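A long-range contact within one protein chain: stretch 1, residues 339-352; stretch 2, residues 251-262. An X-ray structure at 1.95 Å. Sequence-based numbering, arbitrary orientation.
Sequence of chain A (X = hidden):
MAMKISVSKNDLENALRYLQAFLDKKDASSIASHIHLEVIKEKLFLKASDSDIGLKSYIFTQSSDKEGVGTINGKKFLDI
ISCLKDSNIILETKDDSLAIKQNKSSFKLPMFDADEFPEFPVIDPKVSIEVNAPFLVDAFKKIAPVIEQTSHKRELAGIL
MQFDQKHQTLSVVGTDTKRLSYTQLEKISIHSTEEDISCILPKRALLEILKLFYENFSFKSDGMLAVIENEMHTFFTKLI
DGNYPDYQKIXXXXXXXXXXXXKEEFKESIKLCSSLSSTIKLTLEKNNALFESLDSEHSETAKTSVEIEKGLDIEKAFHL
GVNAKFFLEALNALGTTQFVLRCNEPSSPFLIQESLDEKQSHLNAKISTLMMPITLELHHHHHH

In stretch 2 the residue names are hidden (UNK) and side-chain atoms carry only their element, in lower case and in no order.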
# COMPACT_ATOMS: atom_id res chain seq x y z
N PHE A 339 -31.72 4.85 -0.16
CA PHE A 339 -31.78 4.35 1.20
C PHE A 339 -32.92 5.03 1.95
O PHE A 339 -33.43 6.08 1.54
CB PHE A 339 -30.45 4.54 1.95
CG PHE A 339 -30.12 5.98 2.31
CD1 PHE A 339 -29.54 6.83 1.37
CD2 PHE A 339 -30.36 6.46 3.59
CE1 PHE A 339 -29.22 8.16 1.69
CE2 PHE A 339 -30.05 7.78 3.93
CZ PHE A 339 -29.47 8.63 2.97
N VAL A 340 -33.31 4.42 3.05
CA VAL A 340 -34.32 4.99 3.90
C VAL A 340 -33.70 5.39 5.21
O VAL A 340 -33.00 4.59 5.86
CB VAL A 340 -35.48 4.03 4.13
CG1 VAL A 340 -36.47 4.62 5.13
CG2 VAL A 340 -36.16 3.72 2.80
N LEU A 341 -33.93 6.64 5.58
CA LEU A 341 -33.47 7.16 6.86
C LEU A 341 -34.69 7.28 7.76
O LEU A 341 -35.61 8.05 7.46
CB LEU A 341 -32.83 8.54 6.65
CG LEU A 341 -32.53 9.33 7.92
CD1 LEU A 341 -31.47 8.62 8.71
CD2 LEU A 341 -32.08 10.76 7.58
N ARG A 342 -34.72 6.51 8.85
CA ARG A 342 -35.86 6.56 9.77
C ARG A 342 -35.47 7.25 11.07
O ARG A 342 -34.49 6.88 11.72
CB ARG A 342 -36.39 5.15 10.09
CG ARG A 342 -36.72 4.30 8.88
CD ARG A 342 -37.53 3.07 9.27
NE ARG A 342 -37.59 2.10 8.18
CZ ARG A 342 -38.44 2.16 7.16
NH1 ARG A 342 -39.33 3.15 7.09
NH2 ARG A 342 -38.41 1.23 6.21
N CYS A 343 -36.26 8.25 11.46
CA CYS A 343 -35.91 9.09 12.61
C CYS A 343 -37.09 9.31 13.54
O CYS A 343 -38.25 9.25 13.14
CB CYS A 343 -35.47 10.48 12.14
SG CYS A 343 -34.04 10.55 11.03
N ASN A 344 -36.77 9.60 14.80
CA ASN A 344 -37.72 10.18 15.73
C ASN A 344 -37.20 11.56 16.08
O ASN A 344 -36.98 12.37 15.19
CB ASN A 344 -37.88 9.29 16.97
CG ASN A 344 -38.55 7.97 16.64
OD1 ASN A 344 -39.62 7.95 16.03
ND2 ASN A 344 -37.91 6.87 17.01
N GLU A 345 -36.98 11.83 17.36
CA GLU A 345 -36.38 13.10 17.76
C GLU A 345 -34.91 13.19 17.34
O GLU A 345 -34.23 12.16 17.20
CB GLU A 345 -36.53 13.29 19.28
CG GLU A 345 -37.11 14.64 19.70
CD GLU A 345 -38.38 14.99 18.95
OE1 GLU A 345 -38.43 16.09 18.35
OE2 GLU A 345 -39.33 14.18 18.96
N PRO A 346 -34.41 14.42 17.10
CA PRO A 346 -33.02 14.62 16.66
C PRO A 346 -32.01 14.12 17.67
O PRO A 346 -30.86 13.91 17.30
CB PRO A 346 -32.90 16.14 16.56
CG PRO A 346 -34.27 16.62 16.29
CD PRO A 346 -35.17 15.68 17.07
N SER A 347 -32.43 13.97 18.93
CA SER A 347 -31.55 13.48 19.98
C SER A 347 -31.67 11.96 20.12
O SER A 347 -30.96 11.34 20.91
CB SER A 347 -31.91 14.14 21.31
OG SER A 347 -33.29 13.97 21.59
N SER A 348 -32.57 11.37 19.33
CA SER A 348 -32.85 9.94 19.37
C SER A 348 -32.12 9.16 18.29
O SER A 348 -31.85 9.69 17.21
CB SER A 348 -34.36 9.67 19.24
OG SER A 348 -35.04 10.03 20.43
N PRO A 349 -31.80 7.88 18.57
CA PRO A 349 -31.18 6.98 17.59
C PRO A 349 -31.96 6.94 16.29
O PRO A 349 -33.20 6.96 16.31
CB PRO A 349 -31.26 5.62 18.28
CG PRO A 349 -31.20 5.93 19.75
CD PRO A 349 -31.90 7.26 19.91
N PHE A 350 -31.26 6.88 15.17
CA PHE A 350 -31.93 6.77 13.88
C PHE A 350 -31.41 5.59 13.09
O PHE A 350 -30.33 5.07 13.38
CB PHE A 350 -31.77 8.05 13.07
CG PHE A 350 -30.34 8.41 12.76
CD1 PHE A 350 -29.73 8.00 11.57
CD2 PHE A 350 -29.60 9.17 13.65
CE1 PHE A 350 -28.41 8.36 11.28
CE2 PHE A 350 -28.28 9.53 13.37
CZ PHE A 350 -27.69 9.12 12.19
N LEU A 351 -32.16 5.19 12.08
CA LEU A 351 -31.90 3.95 11.38
C LEU A 351 -31.59 4.23 9.92
O LEU A 351 -32.22 5.10 9.30
CB LEU A 351 -33.12 3.02 11.48
CG LEU A 351 -32.95 1.56 11.03
CD1 LEU A 351 -32.17 0.79 12.09
CD2 LEU A 351 -34.28 0.88 10.74
N ILE A 352 -30.62 3.51 9.37
CA ILE A 352 -30.35 3.56 7.93
C ILE A 352 -30.52 2.16 7.37
O ILE A 352 -29.97 1.21 7.91
CB ILE A 352 -28.92 4.09 7.65
CG1 ILE A 352 -28.85 5.59 7.95
CG2 ILE A 352 -28.51 3.85 6.19
CD1 ILE A 352 -27.45 6.16 7.94
N UNK A 251 -33.73 -1.38 19.68
CA UNK A 251 -34.38 -0.88 18.47
C UNK A 251 -35.67 -0.15 18.85
O UNK A 251 -36.48 -0.66 19.63
c UNK A 251 -34.14 -3.56 15.62
c UNK A 251 -34.72 -2.01 17.51
c UNK A 251 -33.59 -2.77 16.81
c UNK A 251 -32.50 -1.82 16.36
N UNK A 252 -35.85 1.06 18.31
CA UNK A 252 -37.11 1.78 18.50
C UNK A 252 -38.25 0.99 17.87
O UNK A 252 -38.03 0.30 16.86
c UNK A 252 -35.40 3.27 17.70
c UNK A 252 -36.89 3.09 17.73
c UNK A 252 -34.85 1.87 17.58
N UNK A 253 -39.45 1.09 18.43
CA UNK A 253 -40.57 0.30 17.92
C UNK A 253 -41.09 0.90 16.63
O UNK A 253 -41.37 0.18 15.67
c UNK A 253 -41.19 0.03 20.37
n UNK A 253 -42.94 -0.44 23.72
c UNK A 253 -41.83 -0.32 22.75
c UNK A 253 -41.69 0.25 18.96
c UNK A 253 -42.34 -0.02 21.36
N UNK A 254 -41.24 2.22 16.63
CA UNK A 254 -41.72 2.94 15.46
C UNK A 254 -40.82 4.13 15.18
O UNK A 254 -40.04 4.56 16.04
c UNK A 254 -45.60 2.91 15.59
c UNK A 254 -44.20 2.36 15.77
o UNK A 254 -46.05 3.71 16.44
o UNK A 254 -46.25 2.55 14.58
c UNK A 254 -43.15 3.44 15.67
N UNK A 255 -40.94 4.68 13.98
CA UNK A 255 -40.27 5.93 13.65
C UNK A 255 -41.29 6.96 13.19
O UNK A 255 -42.16 6.66 12.38
c UNK A 255 -38.12 3.45 12.87
c UNK A 255 -35.95 4.56 14.20
c UNK A 255 -36.01 3.20 13.98
c UNK A 255 -38.08 4.82 13.07
c UNK A 255 -36.99 5.37 13.74
o UNK A 255 -34.99 2.40 14.43
c UNK A 255 -37.09 2.64 13.33
c UNK A 255 -39.20 5.71 12.59
N UNK A 256 -41.17 8.17 13.74
CA UNK A 256 -42.03 9.28 13.36
C UNK A 256 -41.89 9.58 11.87
O UNK A 256 -42.88 9.68 11.15
c UNK A 256 -42.56 11.71 13.75
c UNK A 256 -41.67 10.55 14.16
c UNK A 256 -41.30 11.42 16.56
c UNK A 256 -41.79 10.28 15.66
N UNK A 257 -40.64 9.69 11.42
CA UNK A 257 -40.37 10.04 10.02
C UNK A 257 -39.46 9.03 9.32
O UNK A 257 -38.48 8.54 9.90
c UNK A 257 -39.78 11.44 9.94
o UNK A 257 -39.67 12.02 11.22
N UNK A 258 -39.79 8.73 8.06
CA UNK A 258 -38.96 7.91 7.19
C UNK A 258 -38.75 8.58 5.82
O UNK A 258 -39.70 8.80 5.07
o UNK A 258 -39.64 5.80 8.19
c UNK A 258 -39.59 6.54 6.98
N UNK A 259 -37.49 8.88 5.49
CA UNK A 259 -37.18 9.53 4.22
C UNK A 259 -36.46 8.60 3.25
O UNK A 259 -35.50 7.94 3.64
c UNK A 259 -38.38 13.25 6.46
c UNK A 259 -36.79 11.64 5.59
c UNK A 259 -36.51 12.58 7.82
c UNK A 259 -36.08 11.74 6.78
c UNK A 259 -37.94 12.40 5.43
c UNK A 259 -36.30 10.75 4.48
c UNK A 259 -37.66 13.34 7.65
N UNK A 260 -36.91 8.55 2.00
CA UNK A 260 -36.22 7.79 0.96
C UNK A 260 -35.27 8.75 0.24
O UNK A 260 -35.71 9.74 -0.35
o UNK A 260 -38.10 6.29 0.73
c UNK A 260 -37.22 7.16 -0.01
c UNK A 260 -36.51 6.36 -1.09
N UNK A 261 -33.97 8.49 0.32
CA UNK A 261 -32.94 9.44 -0.12
C UNK A 261 -31.92 8.79 -1.05
O UNK A 261 -31.83 7.56 -1.11
c UNK A 261 -32.52 10.77 3.50
c UNK A 261 -32.24 10.02 1.11
c UNK A 261 -33.16 10.68 2.12
c UNK A 261 -33.58 12.09 1.64
N UNK A 262 -31.13 9.60 -1.75
CA UNK A 262 -30.18 9.07 -2.72
C UNK A 262 -28.87 8.65 -2.07
O UNK A 262 -28.20 9.47 -1.42

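Position 251 carries four carbons forked at the second; its CA-to-CB bond points sideways, and the end of the side chain comes nearer to stretch 1 but makes no contact there. This is Leu251. At 252 three carbons close a ring onto the backbone N, and the CB lies 4.0 Å from Asn344 ND2: Pro252. Position 253 has four carbons in a row ending in nitrogen, directed away from stretch 1 and touching nothing there, hence Lys253. At 254 three carbons end in two oxygens, a poorly ordered carboxylate leading away, so Glu254; its backbone does the work, O accepting a hydrogen bond from Asn344 ND2 at 3.3 Å.

Position 255 shows one carbon, then a six-carbon ring bearing one oxygen, which is Tyr255. One ring face receives Arg342 CB, 3.7 Å from the centroid of the Tyr255 ring in a CH-pi contact, and Tyr255 OH reaches Leu351 CB at 3.5 Å. Position 256 has four carbons forked at the first, with one arm two carbons long: Ile256. Its side chain is exposed, but Ile256 N donates to Asn344 OD1 at 2.8 Å, so one amide side chain bonds backbone atoms of two residues.

At 257 one carbon carries one oxygen. This is Ser257, which opens the strand: Ser257 N donates to Cys343 O at 3.0 Å and Cys343 N to Ser257 O at 2.7 Å. Position 258 again holds one carbon and one oxygen, now on the other face beside Arg342. It is Ser258, whose OG accepts from Arg342 NH1 at 2.9 Å.

Position 259 has one carbon and a plain six-carbon ring, so Phe259; its CD2 lies 4.2 Å from Leu341 CD2. At 260 one carbon bears an oxygen and a carbon, the mark of Thr260, with OG1 3.8 Å from Val340 CG2. Position 261 has four carbons forked at the second: Leu261. Its CB covers a face of the Phe339 ring, 4.0 Å from the centroid, while its CD1 meets Leu341 CB at 3.9 Å. Position 262 has no side-chain atoms; Gly262 sets its O 3.5 Å from Phe339 CE1, at the ring edge.

The contact works as an antiparallel strand pair with a side-chain clasp at one end. Narrow and wide pairs alternate, and paired backbone hydrogen bonds at Cys343, Leu341 and Phe339 fix the register. Phe339, Leu341, Phe259 and Leu261 pack a buried apolar face; Val340, Arg342, Ser258 and Thr260 line the other. Beyond the strand, Asn344 extends the pairing through its amide, while Tyr255 lies against Arg342 and reaches Leu351.

Stretch 2 (251-262) LPKEYISSFTLG
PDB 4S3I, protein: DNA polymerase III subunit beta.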